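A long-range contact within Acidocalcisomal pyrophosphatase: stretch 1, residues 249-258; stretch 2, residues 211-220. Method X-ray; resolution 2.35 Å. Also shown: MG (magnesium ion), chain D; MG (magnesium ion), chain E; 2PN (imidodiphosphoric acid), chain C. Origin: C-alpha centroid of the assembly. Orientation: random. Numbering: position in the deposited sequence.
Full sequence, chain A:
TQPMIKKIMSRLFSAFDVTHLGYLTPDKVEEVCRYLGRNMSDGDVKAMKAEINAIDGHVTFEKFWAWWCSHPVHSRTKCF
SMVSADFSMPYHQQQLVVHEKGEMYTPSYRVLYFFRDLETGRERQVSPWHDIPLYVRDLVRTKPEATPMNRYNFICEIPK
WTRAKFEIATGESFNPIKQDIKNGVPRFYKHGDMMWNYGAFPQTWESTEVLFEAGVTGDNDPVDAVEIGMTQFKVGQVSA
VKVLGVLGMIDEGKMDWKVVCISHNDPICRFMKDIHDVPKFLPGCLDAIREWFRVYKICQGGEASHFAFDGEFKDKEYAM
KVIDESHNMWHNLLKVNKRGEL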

# COMPACT_ATOMS: atom_id res chain seq x y z
N MET A 249 17.70 20.97 -14.25
CA MET A 249 17.30 21.50 -15.54
C MET A 249 17.75 22.94 -15.74
O MET A 249 17.51 23.80 -14.89
CB MET A 249 15.78 21.42 -15.67
CG MET A 249 15.24 22.02 -16.96
SD MET A 249 13.46 21.78 -17.05
CE MET A 249 13.08 22.62 -18.60
N ILE A 250 18.41 23.20 -16.88
CA ILE A 250 18.71 24.56 -17.34
C ILE A 250 17.77 24.88 -18.50
O ILE A 250 17.88 24.29 -19.57
CB ILE A 250 20.18 24.72 -17.82
CG1 ILE A 250 21.16 24.03 -16.87
CG2 ILE A 250 20.54 26.19 -18.02
CD1 ILE A 250 21.05 24.50 -15.48
N ASP A 251 16.86 25.82 -18.30
CA ASP A 251 15.79 26.10 -19.24
C ASP A 251 15.97 27.49 -19.89
O ASP A 251 15.88 28.51 -19.20
CB ASP A 251 14.44 26.01 -18.51
CG ASP A 251 13.24 26.15 -19.44
OD1 ASP A 251 13.46 26.28 -20.66
OD2 ASP A 251 12.09 26.15 -18.94
N GLU A 252 16.25 27.53 -21.19
CA GLU A 252 16.46 28.82 -21.88
C GLU A 252 17.52 29.67 -21.18
O GLU A 252 17.36 30.88 -21.02
CB GLU A 252 15.14 29.60 -21.96
CG GLU A 252 14.04 28.93 -22.82
CD GLU A 252 12.61 29.31 -22.40
OE1 GLU A 252 12.42 29.93 -21.32
OE2 GLU A 252 11.66 29.00 -23.15
N GLY A 253 18.59 29.04 -20.72
CA GLY A 253 19.68 29.77 -20.11
C GLY A 253 19.49 30.13 -18.63
O GLY A 253 20.32 30.82 -18.06
N LYS A 254 18.41 29.65 -18.00
CA LYS A 254 18.18 29.95 -16.59
C LYS A 254 18.16 28.66 -15.76
O LYS A 254 17.69 27.63 -16.23
CB LYS A 254 16.83 30.66 -16.38
CG LYS A 254 16.41 31.67 -17.42
CD LYS A 254 17.28 32.89 -17.51
CE LYS A 254 16.72 33.80 -18.59
NZ LYS A 254 15.27 34.09 -18.37
N MET A 255 18.65 28.72 -14.52
CA MET A 255 18.57 27.58 -13.61
C MET A 255 17.10 27.29 -13.29
O MET A 255 16.33 28.18 -12.96
CB MET A 255 19.35 27.83 -12.32
CG MET A 255 19.72 26.56 -11.56
SD MET A 255 21.01 25.60 -12.41
CE MET A 255 20.26 23.96 -12.41
N ASP A 256 16.71 26.04 -13.43
CA ASP A 256 15.30 25.69 -13.35
C ASP A 256 15.14 24.31 -12.72
O ASP A 256 14.55 23.41 -13.33
CB ASP A 256 14.67 25.76 -14.73
CG ASP A 256 13.20 26.01 -14.69
OD1 ASP A 256 12.69 26.42 -13.62
OD2 ASP A 256 12.54 25.81 -15.74
N TRP A 257 15.68 24.17 -11.51
CA TRP A 257 15.62 22.94 -10.74
C TRP A 257 14.24 22.33 -10.80
O TRP A 257 13.24 23.04 -10.70
CB TRP A 257 15.97 23.16 -9.27
CG TRP A 257 17.33 23.71 -9.00
CD1 TRP A 257 17.63 24.98 -8.62
CD2 TRP A 257 18.57 23.00 -9.06
NE1 TRP A 257 18.99 25.11 -8.44
CE2 TRP A 257 19.59 23.91 -8.70
CE3 TRP A 257 18.92 21.68 -9.38
CZ2 TRP A 257 20.93 23.55 -8.65
CZ3 TRP A 257 20.26 21.32 -9.34
CH2 TRP A 257 21.25 22.25 -8.97
N LYS A 258 14.19 21.01 -10.92
CA LYS A 258 12.94 20.28 -10.87
C LYS A 258 13.00 19.28 -9.72
O LYS A 258 13.65 18.24 -9.83
CB LYS A 258 12.67 19.57 -12.19
CG LYS A 258 12.44 20.51 -13.37
CD LYS A 258 11.05 21.12 -13.34
CE LYS A 258 10.83 22.05 -14.52
NZ LYS A 258 11.68 23.27 -14.42
MG MG D . 11.04 26.34 -16.94
MG MG E . 10.77 27.08 -13.50
P1 2PN C . 8.02 26.68 -18.17
O1 2PN C . 7.26 28.00 -18.45
O2 2PN C . 9.55 26.97 -18.26
O3 2PN C . 7.54 25.59 -19.16
N1 2PN C . 7.63 26.15 -16.67
P2 2PN C . 8.09 26.86 -15.27
O4 2PN C . 7.71 28.38 -15.27
O5 2PN C . 9.60 26.73 -15.19
O6 2PN C . 7.45 26.19 -14.14
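Stretch 2 (211-220) LFEAGVTGDN

How does stretch 2 lie on stretch 1? It has no regular helix or strand; a type I turn from Phe212 to Gly215 leads into an extended run that meets stretch 1 at one beta bridge, Met255 with Gly218. Met255 N donates to Thr217 O at 2.6 Å, nearly straight, while Asp219 N returns a weak bond to Met255 O at 3.1 Å; the hydrogen bonds follow the parallel pattern.

What shapes the Met255 side chain? The CA-to-CB bond of Met255 points toward stretch 2, and chi1 t with chi2 p lays Met255 CG over one face of the Phe212 ring, 3.6 Å from Phe212 CG. Phe212, chi1 m, also meets Trp257 obliquely, with Phe212 CE1 3.7 Å from Trp257 NE1.

Where does Val216 fit? With chi1 m, Val216 CG2 lies 3.5 Å from Met255 N and 4.1 Å from Ile250 CG2. Ile250, m at both chi angles, reaches Ala214 as well, Ile250 CD1 to Ala214 CB 3.9 Å.

Why do two aspartates approach so closely? Asp219 OD1 and Asp256 OD1 stand 2.8 Å apart without a hydrogen bond because both bind one magnesium, at 2.2 and 2.0 Å respectively. Asp219 adopts chi1 p, Asp256 chi1 t; Asp256 OD2 binds the second magnesium at 2.0 Å and forms a salt bridge with Lys258 NZ at 3.0 Å.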

# COMPACT_ATOMS: atom_id res chain seq x y z
N LEU A 211 24.37 33.44 -9.28
CA LEU A 211 25.04 32.63 -10.28
C LEU A 211 25.17 31.21 -9.76
O LEU A 211 26.01 30.93 -8.91
CB LEU A 211 26.42 33.18 -10.64
CG LEU A 211 27.06 32.44 -11.82
CD1 LEU A 211 26.25 32.63 -13.10
CD2 LEU A 211 28.53 32.80 -12.01
N PHE A 212 24.30 30.33 -10.23
CA PHE A 212 24.32 28.95 -9.82
C PHE A 212 25.58 28.26 -10.36
O PHE A 212 26.21 28.77 -11.29
CB PHE A 212 23.05 28.24 -10.29
CG PHE A 212 21.81 28.74 -9.61
CD1 PHE A 212 21.29 28.08 -8.50
CD2 PHE A 212 21.20 29.92 -10.02
CE1 PHE A 212 20.17 28.55 -7.86
CE2 PHE A 212 20.08 30.39 -9.38
CZ PHE A 212 19.56 29.72 -8.30
N GLU A 213 25.96 27.14 -9.75
CA GLU A 213 27.17 26.39 -10.13
C GLU A 213 27.24 26.18 -11.64
O GLU A 213 28.32 26.17 -12.21
CB GLU A 213 27.20 25.04 -9.40
CG GLU A 213 28.17 24.00 -9.98
N ALA A 214 26.09 26.05 -12.28
CA ALA A 214 26.03 25.80 -13.71
C ALA A 214 26.44 26.99 -14.60
O ALA A 214 26.52 26.85 -15.82
CB ALA A 214 24.64 25.34 -14.08
N GLY A 215 26.70 28.15 -14.01
CA GLY A 215 27.06 29.32 -14.80
C GLY A 215 25.87 30.11 -15.33
O GLY A 215 26.01 30.88 -16.28
N VAL A 216 24.71 29.97 -14.69
CA VAL A 216 23.53 30.74 -15.06
C VAL A 216 22.79 31.23 -13.82
O VAL A 216 23.01 30.73 -12.72
CB VAL A 216 22.55 29.91 -15.94
CG1 VAL A 216 23.22 29.50 -17.25
CG2 VAL A 216 22.06 28.69 -15.19
N THR A 217 21.91 32.21 -14.01
CA THR A 217 21.04 32.67 -12.92
C THR A 217 19.72 31.90 -13.02
O THR A 217 19.56 31.08 -13.92
CB THR A 217 20.80 34.18 -12.99
OG1 THR A 217 20.18 34.52 -14.24
CG2 THR A 217 22.13 34.94 -12.90
N GLY A 218 18.79 32.17 -12.09
CA GLY A 218 17.55 31.42 -12.01
C GLY A 218 16.47 31.90 -12.95
O GLY A 218 16.59 32.97 -13.55
N ASP A 219 15.39 31.13 -13.07
CA ASP A 219 14.35 31.46 -14.05
C ASP A 219 13.31 32.42 -13.48
O ASP A 219 12.24 32.60 -14.07
CB ASP A 219 13.68 30.18 -14.58
CG ASP A 219 12.58 29.64 -13.66
OD1 ASP A 219 11.66 28.99 -14.20
OD2 ASP A 219 12.63 29.86 -12.42
N ASN A 220 13.62 33.04 -12.34
CA ASN A 220 12.81 34.12 -11.77
C ASN A 220 11.44 33.68 -11.25
O ASN A 220 10.53 34.49 -11.15
CB ASN A 220 12.63 35.23 -12.82
CG ASN A 220 12.29 36.58 -12.20
OD1 ASN A 220 12.69 36.88 -11.07
ND2 ASN A 220 11.56 37.40 -12.94
O HOH W 1 13.17 34.30 -16.46
O HOH W 2 11.65 28.49 -16.85
O HOH W 3 11.31 27.72 -11.45
O HOH W 4 10.24 24.42 -17.02
O HOH W 5 9.25 28.23 -13.18